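Local coordinates for protein NalD (Pseudomonas aeruginosa PAO1, PDB 5DAJ) that probably binds DNA as a TetR-family repressor of the MexAB-OprM multidrug efflux pump, whose expression is induced when novobiocin binds the repressor, at residues R12-F23 with H50-M61. Numbering follows the deposited sequence.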
loop_
_atom_site.group_PDB
_atom_site.type_symbol
_atom_site.label_atom_id
_atom_site.label_comp_id
_atom_site.label_asym_id
_atom_site.label_seq_id
_atom_site.Cartn_x
_atom_site.Cartn_y
_atom_site.Cartn_z
ATOM N N ARG A 12 13.189 -15.113 -23.232
ATOM C CA ARG A 12 12.361 -14.865 -22.037
ATOM C C ARG A 12 12.764 -13.578 -21.305
ATOM O O ARG A 12 11.909 -12.751 -20.955
ATOM C CB ARG A 12 12.443 -16.045 -21.057
ATOM C CG ARG A 12 11.417 -17.131 -21.287
ATOM C CD ARG A 12 11.642 -18.340 -20.405
ATOM N NE ARG A 12 11.574 -17.967 -18.986
ATOM C CZ ARG A 12 10.448 -17.852 -18.262
ATOM N NH1 ARG A 12 9.247 -18.101 -18.796
ATOM N NH2 ARG A 12 10.519 -17.491 -16.974
ATOM N N THR A 13 14.060 -13.440 -21.041
ATOM C CA THR A 13 14.593 -12.259 -20.339
ATOM C C THR A 13 14.306 -10.977 -21.122
ATOM O O THR A 13 13.907 -9.963 -20.532
ATOM C CB THR A 13 16.112 -12.367 -20.105
ATOM O OG1 THR A 13 16.417 -13.635 -19.511
ATOM C CG2 THR A 13 16.602 -11.255 -19.179
ATOM N N ALA A 14 14.529 -11.034 -22.435
ATOM C CA ALA A 14 14.288 -9.895 -23.333
ATOM C C ALA A 14 12.849 -9.409 -23.243
ATOM O O ALA A 14 12.596 -8.211 -23.099
ATOM C CB ALA A 14 14.604 -10.278 -24.765
ATOM N N ILE A 15 11.924 -10.360 -23.289
ATOM C CA ILE A 15 10.488 -10.088 -23.138
ATOM C C ILE A 15 10.163 -9.428 -21.782
ATOM O O ILE A 15 9.410 -8.449 -21.734
ATOM C CB ILE A 15 9.634 -11.377 -23.328
ATOM C CG1 ILE A 15 9.659 -11.806 -24.802
ATOM C CG2 ILE A 15 8.191 -11.161 -22.886
ATOM C CD1 ILE A 15 9.097 -13.189 -25.063
ATOM N N LEU A 16 10.709 -9.982 -20.697
ATOM C CA LEU A 16 10.453 -9.461 -19.344
ATOM C C LEU A 16 10.996 -8.055 -19.148
ATOM O O LEU A 16 10.360 -7.223 -18.477
ATOM C CB LEU A 16 10.999 -10.403 -18.251
ATOM C CG LEU A 16 10.270 -11.747 -18.136
ATOM C CD1 LEU A 16 11.005 -12.660 -17.161
ATOM C CD2 LEU A 16 8.820 -11.574 -17.692
ATOM N N LEU A 17 12.182 -7.808 -19.689
ATOM C CA LEU A 17 12.776 -6.468 -19.628
ATOM C C LEU A 17 11.932 -5.433 -20.376
ATOM O O LEU A 17 11.707 -4.327 -19.871
ATOM C CB LEU A 17 14.198 -6.472 -20.195
ATOM C CG LEU A 17 15.307 -6.929 -19.234
ATOM C CD1 LEU A 17 16.618 -7.053 -19.991
ATOM C CD2 LEU A 17 15.463 -5.972 -18.053
ATOM N N ALA A 18 11.481 -5.806 -21.567
ATOM C CA ALA A 18 10.581 -4.977 -22.383
ATOM C C ALA A 18 9.282 -4.649 -21.652
ATOM O O ALA A 18 8.898 -3.483 -21.542
ATOM C CB ALA A 18 10.260 -5.671 -23.697
ATOM N N ALA A 19 8.652 -5.683 -21.108
ATOM C CA ALA A 19 7.434 -5.526 -20.311
ATOM C C ALA A 19 7.644 -4.642 -19.072
ATOM O O ALA A 19 6.778 -3.829 -18.721
ATOM C CB ALA A 19 6.906 -6.889 -19.888
ATOM N N GLU A 20 8.776 -4.845 -18.395
ATOM C CA GLU A 20 9.146 -4.055 -17.207
ATOM C C GLU A 20 9.164 -2.569 -17.556
ATOM O O GLU A 20 8.526 -1.764 -16.886
ATOM C CB GLU A 20 10.504 -4.504 -16.660
ATOM C CG GLU A 20 10.990 -3.778 -15.411
ATOM C CD GLU A 20 12.401 -4.177 -15.007
ATOM O OE1 GLU A 20 12.767 -5.361 -15.148
ATOM O OE2 GLU A 20 13.154 -3.297 -14.535
ATOM N N GLU A 21 9.857 -2.227 -18.634
ATOM C CA GLU A 21 9.936 -0.833 -19.112
ATOM C C GLU A 21 8.558 -0.278 -19.522
ATOM O O GLU A 21 8.194 0.844 -19.140
ATOM C CB GLU A 21 10.939 -0.757 -20.280
ATOM C CG GLU A 21 11.223 0.533 -20.957
ATOM C CD GLU A 21 11.562 0.364 -22.434
ATOM O OE1 GLU A 21 10.697 0.512 -23.348
ATOM O OE2 GLU A 21 12.726 0.039 -22.675
ATOM N N LEU A 22 7.791 -1.074 -20.265
ATOM C CA LEU A 22 6.457 -0.650 -20.739
ATOM C C LEU A 22 5.445 -0.478 -19.607
ATOM O O LEU A 22 4.779 0.559 -19.529
ATOM C CB LEU A 22 5.885 -1.602 -21.792
ATOM C CG LEU A 22 6.191 -1.203 -23.237
ATOM C CD1 LEU A 22 7.547 -1.731 -23.667
ATOM C CD2 LEU A 22 5.111 -1.716 -24.170
ATOM N N PHE A 23 5.330 -1.494 -18.752
ATOM C CA PHE A 23 4.457 -1.428 -17.569
ATOM C C PHE A 23 4.769 -0.191 -16.743
ATOM O O PHE A 23 3.861 0.533 -16.325
ATOM C CB PHE A 23 4.625 -2.654 -16.657
ATOM C CG PHE A 23 4.065 -3.939 -17.204
ATOM C CD1 PHE A 23 3.142 -3.971 -18.254
ATOM C CD2 PHE A 23 4.438 -5.139 -16.621
ATOM C CE1 PHE A 23 2.638 -5.170 -18.717
ATOM C CE2 PHE A 23 3.936 -6.349 -17.085
ATOM C CZ PHE A 23 3.032 -6.363 -18.131
ATOM N N HIS A 50 5.794 -18.346 -24.478
ATOM C CA HIS A 50 6.568 -18.368 -23.228
ATOM C C HIS A 50 5.783 -18.061 -21.959
ATOM O O HIS A 50 6.132 -18.560 -20.877
ATOM C CB HIS A 50 7.754 -17.404 -23.324
ATOM C CG HIS A 50 8.810 -17.887 -24.257
ATOM N ND1 HIS A 50 9.474 -19.077 -24.048
ATOM C CD2 HIS A 50 9.295 -17.378 -25.412
ATOM C CE1 HIS A 50 10.349 -19.261 -25.019
ATOM N NE2 HIS A 50 10.255 -18.250 -25.865
ATOM N N PHE A 51 4.772 -17.207 -22.075
ATOM C CA PHE A 51 4.076 -16.672 -20.891
ATOM C C PHE A 51 2.567 -16.856 -20.846
ATOM O O PHE A 51 1.953 -16.502 -19.851
ATOM C CB PHE A 51 4.433 -15.192 -20.717
ATOM C CG PHE A 51 5.888 -14.963 -20.437
ATOM C CD1 PHE A 51 6.427 -15.287 -19.185
ATOM C CD2 PHE A 51 6.725 -14.448 -21.415
ATOM C CE1 PHE A 51 7.767 -15.081 -18.915
ATOM C CE2 PHE A 51 8.073 -14.245 -21.148
ATOM C CZ PHE A 51 8.593 -14.563 -19.898
ATOM N N GLN A 52 1.972 -17.403 -21.910
ATOM C CA GLN A 52 0.523 -17.730 -21.984
ATOM C C GLN A 52 -0.422 -16.532 -21.941
ATOM O O GLN A 52 -1.164 -16.289 -22.894
ATOM C CB GLN A 52 0.129 -18.742 -20.923
ATOM C CG GLN A 52 0.754 -20.118 -21.121
ATOM C CD GLN A 52 2.039 -20.271 -20.343
ATOM O OE1 GLN A 52 2.027 -20.342 -19.103
ATOM N NE2 GLN A 52 3.164 -20.324 -21.053
ATOM N N ASN A 53 -0.395 -15.798 -20.838
ATOM C CA ASN A 53 -1.219 -14.610 -20.680
ATOM C C ASN A 53 -0.499 -13.520 -19.900
ATOM O O ASN A 53 0.550 -13.757 -19.300
ATOM C CB ASN A 53 -2.531 -14.999 -19.993
ATOM C CG ASN A 53 -2.310 -15.602 -18.614
ATOM O OD1 ASN A 53 -1.930 -14.904 -17.685
ATOM N ND2 ASN A 53 -2.576 -16.894 -18.470
ATOM N N LYS A 54 -1.110 -12.341 -19.870
ATOM C CA LYS A 54 -0.519 -11.168 -19.217
ATOM C C LYS A 54 -0.286 -11.377 -17.719
ATOM O O LYS A 54 0.724 -10.935 -17.179
ATOM C CB LYS A 54 -1.387 -9.913 -19.438
ATOM C CG LYS A 54 -0.629 -8.611 -19.191
ATOM C CD LYS A 54 -1.528 -7.404 -19.050
ATOM C CE LYS A 54 -2.200 -7.036 -20.345
ATOM N NZ LYS A 54 -2.863 -5.708 -20.227
ATOM N N ALA A 55 -1.245 -12.007 -17.046
ATOM C CA ALA A 55 -1.176 -12.244 -15.585
ATOM C C ALA A 55 -0.007 -13.130 -15.212
ATOM O O ALA A 55 0.683 -12.876 -14.225
ATOM C CB ALA A 55 -2.470 -12.853 -15.067
ATOM N N HIS A 56 0.197 -14.175 -16.004
ATOM C CA HIS A 56 1.303 -15.102 -15.784
ATOM C C HIS A 56 2.640 -14.434 -16.056
ATOM O O HIS A 56 3.603 -14.684 -15.341
ATOM C CB HIS A 56 1.175 -16.334 -16.664
ATOM C CG HIS A 56 2.157 -17.415 -16.333
ATOM N ND1 HIS A 56 3.117 -17.841 -17.226
ATOM C CD2 HIS A 56 2.345 -18.141 -15.206
ATOM C CE1 HIS A 56 3.841 -18.797 -16.671
ATOM N NE2 HIS A 56 3.395 -18.995 -15.445
ATOM N N LEU A 57 2.680 -13.605 -17.100
ATOM C CA LEU A 57 3.868 -12.815 -17.439
ATOM C C LEU A 57 4.248 -11.929 -16.257
ATOM O O LEU A 57 5.379 -11.951 -15.775
ATOM C CB LEU A 57 3.613 -11.951 -18.675
ATOM C CG LEU A 57 4.844 -11.309 -19.317
ATOM C CD1 LEU A 57 4.607 -11.056 -20.796
ATOM C CD2 LEU A 57 5.247 -10.004 -18.641
ATOM N N PHE A 58 3.264 -11.173 -15.786
ATOM C CA PHE A 58 3.418 -10.278 -14.634
ATOM C C PHE A 58 3.941 -11.021 -13.403
ATOM O O PHE A 58 4.784 -10.516 -12.676
ATOM C CB PHE A 58 2.075 -9.621 -14.320
ATOM C CG PHE A 58 2.124 -8.624 -13.204
ATOM C CD1 PHE A 58 2.707 -7.400 -13.390
ATOM C CD2 PHE A 58 1.576 -8.914 -11.977
ATOM C CE1 PHE A 58 2.737 -6.468 -12.367
ATOM C CE2 PHE A 58 1.608 -7.992 -10.947
ATOM C CZ PHE A 58 2.192 -6.759 -11.148
ATOM N N ASN A 59 3.430 -12.224 -13.195
ATOM C CA ASN A 59 3.824 -13.064 -12.067
ATOM C C ASN A 59 5.271 -13.566 -12.159
ATOM O O ASN A 59 5.995 -13.590 -11.155
ATOM C CB ASN A 59 2.876 -14.258 -11.950
ATOM C CG ASN A 59 2.536 -14.590 -10.517
ATOM O OD1 ASN A 59 2.698 -15.710 -10.086
ATOM N ND2 ASN A 59 2.070 -13.604 -9.763
ATOM N N GLU A 60 5.663 -13.991 -13.359
ATOM C CA GLU A 60 7.042 -14.395 -13.640
ATOM C C GLU A 60 7.998 -13.234 -13.416
ATOM O O GLU A 60 9.119 -13.427 -12.947
ATOM C CB GLU A 60 7.179 -14.901 -15.082
ATOM C CG GLU A 60 6.526 -16.249 -15.334
ATOM C CD GLU A 60 7.170 -17.378 -14.546
ATOM O OE1 GLU A 60 8.391 -17.609 -14.707
ATOM O OE2 GLU A 60 6.447 -18.014 -13.742
HETATM N N MSE A 61 7.535 -12.031 -13.737
HETATM C CA MSE A 61 8.321 -10.817 -13.533
HETATM C C MSE A 61 8.566 -10.599 -12.057
HETATM O O MSE A 61 9.699 -10.420 -11.623
HETATM C CB MSE A 61 7.620 -9.606 -14.151
HETATM C CG MSE A 61 8.471 -8.341 -14.094
HETATM SE SE MSE A 61 7.406 -6.801 -14.696
HETATM C CE MSE A 61 7.732 -7.240 -16.566
#
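Phe51 CZ lies over one face of the Arg12 guanidinium, off toward its rim with the two planes 35° apart, while at the guanidinium edge lie Glu60 OE1 and the carbonyl oxygen of His50. Arg12 NH2 donates to Glu60 OE1 over 3.1 Å in a salt bridge that meets the carboxylate on its anti side, nearly within the guanidinium plane. Further back along the same side chain, Arg12 CG sits over a face of the His50 imidazole, a CH-pi contact 4.2 Å from the ring centroid. The Phe51 ring carries Leu57 CG on one face and has Glu60 CG at its edge; Leu16 CG and Ile15 CG2 approach it obliquely, the latter 3.5 Å from Phe51 CE2. Deeper in, Leu57 enters a hole formed by Ile15, Leu16, Ala19 and Phe23, its CD2 lying 3.7 Å from Ala19 CB. One turn on, Met61, a selenomethionine, fills the next hole, among Leu16, Ala19, Glu20 and Phe23. With CG anti to the backbone N (chi1 -174°) and chi2 extended, SE reaches the edge of the Phe23 ring, and the bend at chi3 turns CE toward Ala19 CB. The Phe23 CE2 corner meets the edge of the Phe58 ring. Glu20 forms salt bridges with Lys104 and Arg107, tying helix 6-26 to helix 103-114. Helices 44-51 and 54-63 thus pack on the first helix of a TetR-type DNA-binding domain, segments 12-23 and 54-61 crossing at -97°. Apolar interlocking buries the middle, while the single charged pair at the partly exposed side probably fixes the Arg12 guanidinium beside Phe51.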